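Local coordinates for protein alpha-ketoglutarate-dependent 2,4-dichlorophenoxyacetate dioxygenase (Bradyrhizobium diazoefficiens, PDB 5BKE) that probably acts as a 2-oxoglutarate-dependent dioxygenase of the TfdA family, an aryloxyalkanoate dioxygenase linked to herbicide degradation, at residues F12-V16 / Y40-H46; S209-S213 / L234-A238; E163-H169 / P193-V199. The contacts are given in a common frame with arbitrary orientation. Residues are numbered along the deposited sequence.

Interaction 1 of 3, residues F12-V16 / Y40-H46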
ATOM      1  N   PHE C  12     -24.827 -13.571  -0.625  1.00 24.37           N
ATOM      2  CA  PHE C  12     -26.078 -13.403   0.137  1.00 23.82           C
ATOM      3  C   PHE C  12     -26.729 -14.757   0.451  1.00 23.18           C
ATOM      4  O   PHE C  12     -26.143 -15.811   0.135  1.00 22.77           O
ATOM      5  CB  PHE C  12     -27.036 -12.420  -0.592  1.00 23.02           C
ATOM      6  CG  PHE C  12     -27.734 -12.983  -1.822  1.00 23.62           C
ATOM      7  CD1 PHE C  12     -27.055 -13.731  -2.796  1.00 23.85           C
ATOM      8  CD2 PHE C  12     -29.091 -12.711  -2.027  1.00 23.93           C
ATOM      9  CE1 PHE C  12     -27.721 -14.222  -3.921  1.00 24.05           C
ATOM     10  CE2 PHE C  12     -29.764 -13.193  -3.144  1.00 24.20           C
ATOM     11  CZ  PHE C  12     -29.079 -13.947  -4.096  1.00 25.35           C
ATOM     12  N   VAL C  13     -27.921 -14.716   1.067  1.00 21.09           N
ATOM     13  CA  VAL C  13     -28.757 -15.896   1.432  1.00 20.79           C
ATOM     14  C   VAL C  13     -28.260 -16.594   2.692  1.00 21.71           C
ATOM     15  O   VAL C  13     -27.137 -17.125   2.727  1.00 21.61           O
ATOM     16  CB  VAL C  13     -28.966 -16.936   0.278  1.00 20.45           C
ATOM     17  CG1 VAL C  13     -29.981 -18.009   0.661  1.00 20.10           C
ATOM     18  CG2 VAL C  13     -29.395 -16.263  -1.015  1.00 19.86           C
ATOM     19  N   GLY C  14     -29.103 -16.586   3.724  1.00 21.44           N
ATOM     20  CA  GLY C  14     -28.836 -17.328   4.950  1.00 22.22           C
ATOM     21  C   GLY C  14     -29.841 -18.425   5.247  1.00 24.02           C
ATOM     22  O   GLY C  14     -31.049 -18.266   5.026  1.00 24.55           O
ATOM     23  N   GLN C  15     -29.336 -19.546   5.754  1.00 25.44           N
ATOM     24  CA  GLN C  15     -30.181 -20.636   6.236  1.00 26.25           C
ATOM     25  C   GLN C  15     -30.310 -20.505   7.738  1.00 26.04           C
ATOM     26  O   GLN C  15     -29.303 -20.417   8.452  1.00 25.59           O
ATOM     27  CB  GLN C  15     -29.604 -22.003   5.855  1.00 28.21           C
ATOM     28  CG  GLN C  15     -30.471 -23.185   6.273  1.00 31.17           C
ATOM     29  CD  GLN C  15     -29.991 -24.499   5.686  1.00 33.62           C
ATOM     30  OE1 GLN C  15     -30.037 -24.709   4.470  1.00 36.63           O
ATOM     31  NE2 GLN C  15     -29.544 -25.396   6.550  1.00 34.03           N
ATOM     32  N   VAL C  16     -31.553 -20.485   8.213  1.00 24.39           N
ATOM     33  CA  VAL C  16     -31.824 -20.274   9.634  1.00 23.61           C
ATOM     34  C   VAL C  16     -32.291 -21.561  10.308  1.00 23.72           C
ATOM     35  O   VAL C  16     -33.161 -22.259   9.791  1.00 25.75           O
ATOM     36  CB  VAL C  16     -32.868 -19.157   9.860  1.00 22.48           C
ATOM     37  CG1 VAL C  16     -32.964 -18.811  11.335  1.00 21.94           C
ATOM     38  CG2 VAL C  16     -32.515 -17.914   9.058  1.00 22.79           C
ATOM     39  N   TYR C  40     -28.518 -10.615   4.781  1.00 20.34           N
ATOM     40  CA  TYR C  40     -28.564 -11.716   3.809  1.00 19.54           C
ATOM     41  C   TYR C  40     -29.558 -11.536   2.657  1.00 19.91           C
ATOM     42  O   TYR C  40     -29.411 -12.168   1.607  1.00 19.73           O
ATOM     43  CB  TYR C  40     -28.800 -13.045   4.529  1.00 19.59           C
ATOM     44  CG  TYR C  40     -27.700 -13.398   5.516  1.00 20.04           C
ATOM     45  CD1 TYR C  40     -26.500 -13.988   5.071  1.00 19.87           C
ATOM     46  CD2 TYR C  40     -27.845 -13.137   6.885  1.00 19.55           C
ATOM     47  CE1 TYR C  40     -25.479 -14.316   5.963  1.00 20.20           C
ATOM     48  CE2 TYR C  40     -26.834 -13.463   7.788  1.00 20.08           C
ATOM     49  CZ  TYR C  40     -25.651 -14.050   7.318  1.00 20.91           C
ATOM     50  OH  TYR C  40     -24.645 -14.382   8.193  1.00 21.80           O
ATOM     51  N   ALA C  41     -30.560 -10.675   2.850  1.00 19.80           N
ATOM     52  CA  ALA C  41     -31.613 -10.386   1.844  1.00 19.88           C
ATOM     53  C   ALA C  41     -32.640 -11.505   1.601  1.00 20.24           C
ATOM     54  O   ALA C  41     -33.803 -11.223   1.245  1.00 20.66           O
ATOM     55  CB  ALA C  41     -31.027  -9.870   0.523  1.00 18.87           C
ATOM     56  N   VAL C  42     -32.212 -12.752   1.783  1.00 19.30           N
ATOM     57  CA  VAL C  42     -33.057 -13.938   1.621  1.00 19.67           C
ATOM     58  C   VAL C  42     -32.741 -14.901   2.770  1.00 20.81           C
ATOM     59  O   VAL C  42     -31.567 -15.153   3.089  1.00 20.20           O
ATOM     60  CB  VAL C  42     -32.849 -14.658   0.252  1.00 19.36           C
ATOM     61  CG1 VAL C  42     -33.790 -15.845   0.096  1.00 19.60           C
ATOM     62  CG2 VAL C  42     -33.044 -13.727  -0.928  1.00 18.73           C
ATOM     63  N   LEU C  43     -33.793 -15.428   3.389  1.00 21.05           N
ATOM     64  CA  LEU C  43     -33.654 -16.381   4.474  1.00 21.33           C
ATOM     65  C   LEU C  43     -34.434 -17.651   4.172  1.00 22.60           C
ATOM     66  O   LEU C  43     -35.549 -17.594   3.655  1.00 22.85           O
ATOM     67  CB  LEU C  43     -34.076 -15.766   5.816  1.00 20.78           C
ATOM     68  CG  LEU C  43     -33.249 -14.613   6.405  1.00 20.80           C
ATOM     69  CD1 LEU C  43     -33.826 -14.214   7.759  1.00 19.97           C
ATOM     70  CD2 LEU C  43     -31.749 -14.935   6.514  1.00 20.75           C
ATOM     71  N   VAL C  44     -33.823 -18.793   4.493  1.00 23.75           N
ATOM     72  CA  VAL C  44     -34.365 -20.123   4.206  1.00 23.15           C
ATOM     73  C   VAL C  44     -34.587 -20.829   5.539  1.00 23.66           C
ATOM     74  O   VAL C  44     -33.667 -20.946   6.344  1.00 23.93           O
ATOM     75  CB  VAL C  44     -33.396 -20.943   3.308  1.00 23.81           C
ATOM     76  CG1 VAL C  44     -33.895 -22.374   3.090  1.00 22.83           C
ATOM     77  CG2 VAL C  44     -33.175 -20.246   1.969  1.00 22.81           C
ATOM     78  N   PHE C  45     -35.820 -21.259   5.786  1.00 23.92           N
ATOM     79  CA  PHE C  45     -36.158 -22.022   6.983  1.00 24.48           C
ATOM     80  C   PHE C  45     -36.643 -23.366   6.473  1.00 26.72           C
ATOM     81  O   PHE C  45     -37.500 -23.414   5.590  1.00 28.24           O
ATOM     82  CB  PHE C  45     -37.298 -21.364   7.783  1.00 23.01           C
ATOM     83  CG  PHE C  45     -36.960 -20.020   8.392  1.00 22.24           C
ATOM     84  CD1 PHE C  45     -36.932 -18.854   7.610  1.00 21.61           C
ATOM     85  CD2 PHE C  45     -36.742 -19.904   9.769  1.00 21.83           C
ATOM     86  CE1 PHE C  45     -36.648 -17.619   8.182  1.00 21.23           C
ATOM     87  CE2 PHE C  45     -36.456 -18.666  10.345  1.00 21.75           C
ATOM     88  CZ  PHE C  45     -36.405 -17.523   9.547  1.00 21.38           C
ATOM     89  N   HIS C  46     -36.112 -24.450   7.024  1.00 27.94           N
ATOM     90  CA  HIS C  46     -36.594 -25.795   6.684  1.00 29.12           C
ATOM     91  C   HIS C  46     -37.603 -26.297   7.730  1.00 27.86           C
ATOM     92  O   HIS C  46     -37.591 -25.841   8.874  1.00 27.20           O
ATOM     93  CB  HIS C  46     -35.416 -26.782   6.521  1.00 28.58           C
ATOM     94  CG  HIS C  46     -34.481 -26.430   5.403  1.00 28.54           C
ATOM     95  ND1 HIS C  46     -34.872 -26.413   4.081  1.00 30.04           N
ATOM     96  CD2 HIS C  46     -33.172 -26.081   5.409  1.00 28.95           C
ATOM     97  CE1 HIS C  46     -33.846 -26.071   3.321  1.00 29.86           C
ATOM     98  NE2 HIS C  46     -32.801 -25.868   4.102  1.00 29.28           N
TER
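F12 lies just ahead of the strand, its ring packed against small apolar neighbours: CD2 is 4.3 Å from A41 CB and CE2 4.0 Å from V42 CG2. Backbone pairing begins at V13, whose N donates to Y40 O (3.0 Å) where the helix gives way to strand; A41, with positive phi, makes that turn. V13 also sets CG2 4.0 Å from V42 CB and CG1 4.1 Å from V44 CG2, a branched side chain well fitted to this greasy layer, which Y245 also touches. G14 bridges L43, giving its N to V42 O and taking V44 N on its O, both at 2.9 Å. A beta carbon here would sit tightly between the Y40 ring and L43 CD2, so glycine suits the place. Q15, paired with V44, reaches beyond the end of strand 42-45 to H46, and its OE1 accepts a weak hydrogen bond from H46 NE2 (3.0 Å); the other imidazole nitrogen, H46 ND1, is held by D253. V16 sends its N to V44 O (2.9 Å), and its CB lies over the F45 ring, 3.9 Å from the centroid, a CH-pi contact, while CG2 touches L43 CD2 at 4.0 Å. Two parallel neighbours joined through helix 27-40 make a beta-alpha-beta unit, here at one side of the main sheet of this cupin-clan dioxygenase.

Interaction 2 of 3, residues S209-S213 / L234-A238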
ATOM      1  N   SER C 209     -28.603  -0.431  -4.667  1.00 25.44           N
ATOM      2  CA  SER C 209     -29.002  -1.616  -5.425  1.00 24.68           C
ATOM      3  C   SER C 209     -29.832  -1.254  -6.644  1.00 24.64           C
ATOM      4  O   SER C 209     -30.510  -0.211  -6.683  1.00 25.52           O
ATOM      5  CB  SER C 209     -29.740  -2.628  -4.535  1.00 24.17           C
ATOM      6  OG  SER C 209     -30.912  -2.055  -3.983  1.00 25.15           O
ATOM      7  N   LEU C 210     -29.743  -2.121  -7.647  1.00 24.57           N
ATOM      8  CA  LEU C 210     -30.514  -2.000  -8.875  1.00 23.65           C
ATOM      9  C   LEU C 210     -31.959  -2.400  -8.602  1.00 23.56           C
ATOM     10  O   LEU C 210     -32.227  -3.502  -8.136  1.00 22.96           O
ATOM     11  CB  LEU C 210     -29.904  -2.885  -9.971  1.00 23.75           C
ATOM     12  CG  LEU C 210     -28.540  -2.471 -10.553  1.00 24.50           C
ATOM     13  CD1 LEU C 210     -27.911  -3.582 -11.400  1.00 23.98           C
ATOM     14  CD2 LEU C 210     -28.684  -1.202 -11.378  1.00 23.95           C
ATOM     15  N   TYR C 211     -32.889  -1.493  -8.881  1.00 23.01           N
ATOM     16  CA  TYR C 211     -34.303  -1.778  -8.684  1.00 22.53           C
ATOM     17  C   TYR C 211     -34.859  -2.271 -10.001  1.00 21.93           C
ATOM     18  O   TYR C 211     -35.481  -1.527 -10.770  1.00 21.24           O
ATOM     19  CB  TYR C 211     -35.070  -0.563  -8.146  1.00 22.62           C
ATOM     20  CG  TYR C 211     -36.473  -0.878  -7.631  1.00 23.59           C
ATOM     21  CD1 TYR C 211     -36.983  -2.194  -7.630  1.00 23.13           C
ATOM     22  CD2 TYR C 211     -37.284   0.138  -7.126  1.00 23.44           C
ATOM     23  CE1 TYR C 211     -38.255  -2.475  -7.159  1.00 23.34           C
ATOM     24  CE2 TYR C 211     -38.556  -0.132  -6.646  1.00 23.97           C
ATOM     25  CZ  TYR C 211     -39.036  -1.437  -6.659  1.00 23.92           C
ATOM     26  OH  TYR C 211     -40.292  -1.690  -6.157  1.00 23.90           O
ATOM     27  N   LEU C 212     -34.598  -3.546 -10.249  1.00 21.03           N
ATOM     28  CA  LEU C 212     -35.000  -4.179 -11.484  1.00 20.60           C
ATOM     29  C   LEU C 212     -36.252  -5.012 -11.251  1.00 21.07           C
ATOM     30  O   LEU C 212     -36.509  -5.462 -10.124  1.00 20.11           O
ATOM     31  CB  LEU C 212     -33.851  -5.022 -12.040  1.00 19.84           C
ATOM     32  CG  LEU C 212     -32.543  -4.287 -12.336  1.00 19.56           C
ATOM     33  CD1 LEU C 212     -31.500  -5.278 -12.838  1.00 19.80           C
ATOM     34  CD2 LEU C 212     -32.734  -3.153 -13.342  1.00 19.46           C
ATOM     35  N   SER C 213     -37.026  -5.198 -12.321  1.00 21.78           N
ATOM     36  CA  SER C 213     -38.328  -5.877 -12.261  1.00 23.04           C
ATOM     37  C   SER C 213     -38.952  -6.000 -13.639  1.00 22.03           C
ATOM     38  O   SER C 213     -38.862  -5.073 -14.465  1.00 22.17           O
ATOM     39  CB  SER C 213     -39.295  -5.129 -11.325  1.00 23.90           C
ATOM     40  OG  SER C 213     -40.450  -5.904 -11.050  1.00 25.39           O
ATOM     41  N   LEU C 234     -28.977  -4.403 -18.011  1.00 27.10           N
ATOM     42  CA  LEU C 234     -28.877  -4.415 -16.548  1.00 25.70           C
ATOM     43  C   LEU C 234     -29.423  -5.698 -15.966  1.00 24.88           C
ATOM     44  O   LEU C 234     -28.831  -6.256 -15.036  1.00 24.80           O
ATOM     45  CB  LEU C 234     -29.577  -3.201 -15.928  1.00 24.92           C
ATOM     46  CG  LEU C 234     -29.003  -1.801 -16.201  1.00 25.75           C
ATOM     47  CD1 LEU C 234     -30.040  -0.740 -15.838  1.00 24.37           C
ATOM     48  CD2 LEU C 234     -27.676  -1.535 -15.480  1.00 24.27           C
ATOM     49  N   ASN C 235     -30.548  -6.163 -16.521  1.00 24.38           N
ATOM     50  CA  ASN C 235     -31.160  -7.440 -16.131  1.00 24.67           C
ATOM     51  C   ASN C 235     -30.264  -8.647 -16.436  1.00 24.63           C
ATOM     52  O   ASN C 235     -30.131  -9.549 -15.609  1.00 24.60           O
ATOM     53  CB  ASN C 235     -32.560  -7.590 -16.749  1.00 24.24           C
ATOM     54  CG  ASN C 235     -33.643  -6.958 -15.883  1.00 24.32           C
ATOM     55  OD1 ASN C 235     -34.091  -7.561 -14.917  1.00 24.09           O
ATOM     56  ND2 ASN C 235     -34.059  -5.737 -16.221  1.00 24.38           N
ATOM     57  N   GLU C 236     -29.634  -8.648 -17.608  1.00 25.65           N
ATOM     58  CA  GLU C 236     -28.694  -9.705 -17.971  1.00 27.05           C
ATOM     59  C   GLU C 236     -27.482  -9.711 -17.024  1.00 26.53           C
ATOM     60  O   GLU C 236     -27.053 -10.774 -16.579  1.00 24.79           O
ATOM     61  CB  GLU C 236     -28.246  -9.554 -19.422  1.00 28.70           C
ATOM     62  CG  GLU C 236     -27.491 -10.760 -19.989  1.00 30.96           C
ATOM     63  CD  GLU C 236     -26.809 -10.456 -21.315  1.00 33.06           C
ATOM     64  OE1 GLU C 236     -27.327  -9.613 -22.089  1.00 34.87           O
ATOM     65  OE2 GLU C 236     -25.751 -11.062 -21.593  1.00 34.65           O
ATOM     66  N   HIS C 237     -26.967  -8.517 -16.718  1.00 27.33           N
ATOM     67  CA  HIS C 237     -25.843  -8.335 -15.793  1.00 26.93           C
ATOM     68  C   HIS C 237     -26.168  -8.855 -14.391  1.00 26.38           C
ATOM     69  O   HIS C 237     -25.362  -9.560 -13.779  1.00 27.33           O
ATOM     70  CB  HIS C 237     -25.430  -6.859 -15.732  1.00 28.42           C
ATOM     71  CG  HIS C 237     -24.509  -6.545 -14.594  1.00 29.31           C
ATOM     72  ND1 HIS C 237     -23.160  -6.823 -14.632  1.00 28.80           N
ATOM     73  CD2 HIS C 237     -24.752  -6.019 -13.369  1.00 29.20           C
ATOM     74  CE1 HIS C 237     -22.607  -6.468 -13.485  1.00 29.07           C
ATOM     75  NE2 HIS C 237     -23.552  -5.981 -12.699  1.00 30.28           N
ATOM     76  N   ALA C 238     -27.359  -8.513 -13.909  1.00 25.19           N
ATOM     77  CA  ALA C 238     -27.775  -8.773 -12.533  1.00 24.07           C
ATOM     78  C   ALA C 238     -28.212 -10.200 -12.270  1.00 23.29           C
ATOM     79  O   ALA C 238     -28.313 -10.601 -11.113  1.00 23.41           O
ATOM     80  CB  ALA C 238     -28.891  -7.813 -12.145  1.00 24.28           C
TER
HETATM   81  O   HOH W   1     -36.098  -4.042 -14.851  1.00 21.77           O
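Apart from one water, this contact is mainly apolar, built of three leucines and an alanine: a short strand end and the turn after it face the last turn of helix 224-238 without any direct hydrogen bond between them. The water is held by S213 N at 2.9 Å and N235 ND2 at 3.0 Å, accepting from both, so it serves a backbone amide at the edge of the apolar patch. N235 suits this border because its amide group can also donate to L231 O, one turn back in the helix.

Y211 is the centre of an inverse gamma turn, closed by a weak bond from L212 N to L210 O (3.2 Å). The turn lets L210 and L212 both direct their CB toward the helix while the Y211 side chain stays out of its reach. L210 CD2 meets L234 CD2 at 4.2 Å, and L210 CD1 comes within 4.4 Å of both A238 CB and H237 CD2, the latter at the imidazole edge. L212 makes the closer contacts: CD1 is 3.7 Å from A238 CB and 3.6 Å from L234 O, and CD2 is 4.1 Å from L234 CB. A238, with only a methyl group, leaves room for these long side chains, and L234 one turn earlier supplies the bulk. E236 has its CB directed away, and its carboxylate forms a salt bridge with R265 of a neighbouring subunit. The helix thus turns L234 and A238 to the sheet side; within the contact, shape complementarity and exclusion of water, rather than directional bonding, probably supply most of the adhesion.

Interaction 3 of 3, residues E163-H169 / P193-V199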
ATOM      1  N   GLU C 163     -27.802   6.682 -12.192  1.00 30.96           N
ATOM      2  CA  GLU C 163     -28.043   7.207 -10.836  1.00 31.02           C
ATOM      3  C   GLU C 163     -29.427   7.839 -10.600  1.00 29.61           C
ATOM      4  O   GLU C 163     -30.089   7.516  -9.610  1.00 28.08           O
ATOM      5  CB  GLU C 163     -26.897   8.152 -10.401  1.00 31.83           C
ATOM      6  CG  GLU C 163     -27.035   8.819  -9.024  1.00 32.73           C
ATOM      7  CD  GLU C 163     -27.020   7.850  -7.840  1.00 35.77           C
ATOM      8  OE1 GLU C 163     -26.266   6.852  -7.860  1.00 35.61           O
ATOM      9  OE2 GLU C 163     -27.762   8.094  -6.857  1.00 38.05           O
ATOM     10  N   ASP C 164     -29.858   8.710 -11.511  1.00 30.55           N
ATOM     11  CA  ASP C 164     -31.102   9.475 -11.325  1.00 31.05           C
ATOM     12  C   ASP C 164     -32.256   9.012 -12.213  1.00 30.61           C
ATOM     13  O   ASP C 164     -33.323   9.632 -12.221  1.00 31.02           O
ATOM     14  CB  ASP C 164     -30.848  10.979 -11.507  1.00 34.06           C
ATOM     15  CG  ASP C 164     -29.873  11.538 -10.474  1.00 37.16           C
ATOM     16  OD1 ASP C 164     -30.207  11.548  -9.272  1.00 38.23           O
ATOM     17  OD2 ASP C 164     -28.765  11.958 -10.863  1.00 40.84           O
ATOM     18  N   LEU C 165     -32.055   7.912 -12.935  1.00 28.64           N
ATOM     19  CA  LEU C 165     -33.089   7.377 -13.820  1.00 27.75           C
ATOM     20  C   LEU C 165     -34.322   6.836 -13.077  1.00 27.12           C
ATOM     21  O   LEU C 165     -34.220   6.284 -11.971  1.00 27.15           O
ATOM     22  CB  LEU C 165     -32.499   6.336 -14.777  1.00 27.41           C
ATOM     23  CG  LEU C 165     -31.434   6.814 -15.780  1.00 26.95           C
ATOM     24  CD1 LEU C 165     -31.016   5.666 -16.696  1.00 26.79           C
ATOM     25  CD2 LEU C 165     -31.887   8.021 -16.599  1.00 24.61           C
ATOM     26  N   VAL C 166     -35.486   7.042 -13.685  1.00 26.41           N
ATOM     27  CA  VAL C 166     -36.765   6.610 -13.124  1.00 26.33           C
ATOM     28  C   VAL C 166     -37.450   5.649 -14.107  1.00 26.70           C
ATOM     29  O   VAL C 166     -37.513   5.921 -15.317  1.00 25.42           O
ATOM     30  CB  VAL C 166     -37.670   7.829 -12.767  1.00 25.89           C
ATOM     31  CG1 VAL C 166     -39.052   7.398 -12.303  1.00 24.89           C
ATOM     32  CG2 VAL C 166     -37.032   8.681 -11.672  1.00 25.80           C
ATOM     33  N   CYS C 167     -37.956   4.533 -13.573  1.00 27.05           N
ATOM     34  CA  CYS C 167     -38.709   3.538 -14.357  1.00 27.04           C
ATOM     35  C   CYS C 167     -40.213   3.614 -14.085  1.00 26.92           C
ATOM     36  O   CYS C 167     -40.633   3.929 -12.973  1.00 27.08           O
ATOM     37  CB  CYS C 167     -38.213   2.120 -14.052  1.00 27.25           C
ATOM     38  SG  CYS C 167     -36.449   1.813 -14.319  1.00 28.16           S
ATOM     39  N   GLU C 168     -41.007   3.308 -15.108  1.00 27.92           N
ATOM     40  CA  GLU C 168     -42.456   3.145 -14.980  1.00 28.43           C
ATOM     41  C   GLU C 168     -42.799   1.663 -14.825  1.00 26.55           C
ATOM     42  O   GLU C 168     -42.515   0.857 -15.714  1.00 24.96           O
ATOM     43  CB  GLU C 168     -43.187   3.750 -16.185  1.00 32.06           C
ATOM     44  CG  GLU C 168     -42.961   5.246 -16.331  1.00 38.28           C
ATOM     45  CD  GLU C 168     -43.908   5.950 -17.297  1.00 43.25           C
ATOM     46  OE1 GLU C 168     -44.955   5.373 -17.691  1.00 46.57           O
ATOM     47  OE2 GLU C 168     -43.597   7.114 -17.648  1.00 44.67           O
ATOM     48  N   HIS C 169     -43.383   1.316 -13.682  1.00 25.89           N
ATOM     49  CA  HIS C 169     -43.743  -0.067 -13.381  1.00 26.86           C
ATOM     50  C   HIS C 169     -45.257  -0.272 -13.490  1.00 27.99           C
ATOM     51  O   HIS C 169     -46.042   0.515 -12.943  1.00 28.38           O
ATOM     52  CB  HIS C 169     -43.340  -0.447 -11.964  1.00 25.64           C
ATOM     53  CG  HIS C 169     -41.864  -0.523 -11.724  1.00 26.89           C
ATOM     54  ND1 HIS C 169     -41.239  -1.689 -11.334  1.00 25.88           N
ATOM     55  CD2 HIS C 169     -40.899   0.429 -11.754  1.00 26.03           C
ATOM     56  CE1 HIS C 169     -39.952  -1.454 -11.147  1.00 26.85           C
ATOM     57  NE2 HIS C 169     -39.722  -0.174 -11.386  1.00 26.63           N
ATOM     58  N   PRO C 193     -49.531   2.768 -14.459  1.00 31.31           N
ATOM     59  CA  PRO C 193     -48.083   2.789 -14.180  1.00 31.35           C
ATOM     60  C   PRO C 193     -47.654   3.725 -13.043  1.00 31.20           C
ATOM     61  O   PRO C 193     -48.180   4.836 -12.936  1.00 31.39           O
ATOM     62  CB  PRO C 193     -47.482   3.257 -15.501  1.00 31.17           C
ATOM     63  CG  PRO C 193     -48.433   2.745 -16.519  1.00 32.52           C
ATOM     64  CD  PRO C 193     -49.790   2.930 -15.900  1.00 32.38           C
ATOM     65  N   VAL C 194     -46.733   3.245 -12.200  1.00 28.62           N
ATOM     66  CA  VAL C 194     -46.125   4.039 -11.130  1.00 27.66           C
ATOM     67  C   VAL C 194     -44.625   4.258 -11.375  1.00 27.77           C
ATOM     68  O   VAL C 194     -43.979   3.495 -12.112  1.00 27.15           O
ATOM     69  CB  VAL C 194     -46.358   3.447  -9.710  1.00 28.19           C
ATOM     70  CG1 VAL C 194     -47.842   3.217  -9.440  1.00 27.66           C
ATOM     71  CG2 VAL C 194     -45.549   2.176  -9.490  1.00 27.75           C
ATOM     72  N   LEU C 195     -44.093   5.312 -10.763  1.00 27.64           N
ATOM     73  CA  LEU C 195     -42.683   5.673 -10.899  1.00 28.36           C
ATOM     74  C   LEU C 195     -41.872   5.056  -9.773  1.00 28.18           C
ATOM     75  O   LEU C 195     -42.330   5.013  -8.629  1.00 29.16           O
ATOM     76  CB  LEU C 195     -42.494   7.201 -10.924  1.00 28.68           C
ATOM     77  CG  LEU C 195     -43.186   8.038 -12.024  1.00 30.05           C
ATOM     78  CD1 LEU C 195     -42.864   9.521 -11.862  1.00 29.83           C
ATOM     79  CD2 LEU C 195     -42.854   7.570 -13.436  1.00 28.20           C
ATOM     80  N   GLN C 196     -40.689   4.542 -10.116  1.00 27.03           N
ATOM     81  CA  GLN C 196     -39.718   4.030  -9.145  1.00 26.70           C
ATOM     82  C   GLN C 196     -38.325   4.375  -9.626  1.00 26.09           C
ATOM     83  O   GLN C 196     -38.052   4.333 -10.829  1.00 26.93           O
ATOM     84  CB  GLN C 196     -39.803   2.499  -8.963  1.00 26.62           C
ATOM     85  CG  GLN C 196     -41.181   1.909  -8.652  1.00 26.70           C
ATOM     86  CD  GLN C 196     -41.602   2.002  -7.186  1.00 25.86           C
ATOM     87  OE1 GLN C 196     -40.880   2.523  -6.336  1.00 26.03           O
ATOM     88  NE2 GLN C 196     -42.781   1.478  -6.888  1.00 24.46           N
ATOM     89  N   ARG C 197     -37.448   4.703  -8.683  1.00 26.71           N
ATOM     90  CA  ARG C 197     -36.014   4.873  -8.957  1.00 27.36           C
ATOM     91  C   ARG C 197     -35.413   3.569  -9.479  1.00 26.23           C
ATOM     92  O   ARG C 197     -35.762   2.489  -8.988  1.00 25.97           O
ATOM     93  CB  ARG C 197     -35.267   5.274  -7.686  1.00 28.20           C
ATOM     94  CG  ARG C 197     -35.606   6.646  -7.122  1.00 31.83           C
ATOM     95  CD  ARG C 197     -34.962   7.784  -7.903  1.00 33.52           C
ATOM     96  NE  ARG C 197     -33.496   7.717  -7.934  1.00 34.18           N
ATOM     97  CZ  ARG C 197     -32.693   8.191  -6.987  1.00 35.03           C
ATOM     98  NH1 ARG C 197     -33.203   8.764  -5.909  1.00 35.97           N
ATOM     99  NH2 ARG C 197     -31.372   8.082  -7.112  1.00 34.11           N
ATOM    100  N   LEU C 198     -34.526   3.682 -10.470  1.00 25.05           N
ATOM    101  CA  LEU C 198     -33.736   2.555 -10.951  1.00 24.43           C
ATOM    102  C   LEU C 198     -32.681   2.161  -9.924  1.00 24.29           C
ATOM    103  O   LEU C 198     -32.333   0.987  -9.799  1.00 23.99           O
ATOM    104  CB  LEU C 198     -33.084   2.890 -12.300  1.00 25.23           C
ATOM    105  CG  LEU C 198     -32.268   1.832 -13.064  1.00 26.42           C
ATOM    106  CD1 LEU C 198     -33.049   0.542 -13.303  1.00 26.42           C
ATOM    107  CD2 LEU C 198     -31.749   2.388 -14.390  1.00 26.15           C
ATOM    108  N   VAL C 199     -32.175   3.151  -9.193  1.00 24.44           N
ATOM    109  CA  VAL C 199     -31.164   2.924  -8.160  1.00 24.20           C
ATOM    110  C   VAL C 199     -31.745   3.310  -6.806  1.00 24.47           C
ATOM    111  O   VAL C 199     -32.169   4.463  -6.600  1.00 25.08           O
ATOM    112  CB  VAL C 199     -29.860   3.703  -8.445  1.00 23.94           C
ATOM    113  CG1 VAL C 199     -28.824   3.449  -7.348  1.00 23.95           C
ATOM    114  CG2 VAL C 199     -29.296   3.321  -9.807  1.00 22.92           C
TER
HETATM  115  O   HOH W   2     -32.421   6.098  -9.821  1.00 33.12           O
HETATM  116  O   HOH W   3     -29.212  10.471  -6.753  1.00 45.62           O
HETATM  117  O   HOH W   4     -37.020   0.819 -10.800  1.00 20.93           O
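Four backbone hydrogen bonds join an antiparallel pair of strands in the four-stranded antiparallel sheet: C167 N to Q196 O (2.8 Å), Q196 N to C167 O (2.9 Å), H169 N to V194 O (2.8 Å) and V194 N to H169 O (2.9 Å). L198 N to L165 O (3.0 Å) extends the pairing. Beyond it R197, long enough to reach back, gives NH2 to E163 O (2.9 Å). Its salt bridge to E163 OE2 is long at 3.6 Å, E163 being tied more firmly to K208, and one water bridges R197 NE with E163 O and L165 O.

On the more exposed face, V166 CG1 packs on L195 CB (3.7 Å) and E168 CG on L195 CD2 (3.7 Å), the methylene part of the glutamate providing the apolar surface. The other face is more buried. There C167, compact enough to fit under helix 224-238, places SG 3.8 Å from L198 CD1, and L198 reaches L234 of that helix. H169 and Q196 form a polar corner, bound through H169 ND1 to S119 and through Q196 OE1 to T288. Their own meeting is a CH-pi contact, with Q196 CG 3.9 Å from the H169 ring centroid.

From the N terminus, interaction 1 comes first, bringing strand 42-45 back beside strand 14-17 by way of helix 27-40 and so closing its loop within the main mixed sheet. Interaction 3 then closes the chain between 163-169 and 193-199, pairing two strands of the four-stranded sheet. Interaction 2 follows, joining the end of the next strand, 208-210, to helix 224-238. The three loops run in series, none nested or crossing. Interactions 2 and 3 touch: Y211 N probably hydrogen-bonds to L198 O at 2.7 Å, and L212 CD2 packs on L198 CD1 at 3.7 Å, while interaction 2 itself adds the helix. Interaction 1 stands apart, its nearest atoms about 8 Å from interaction 2.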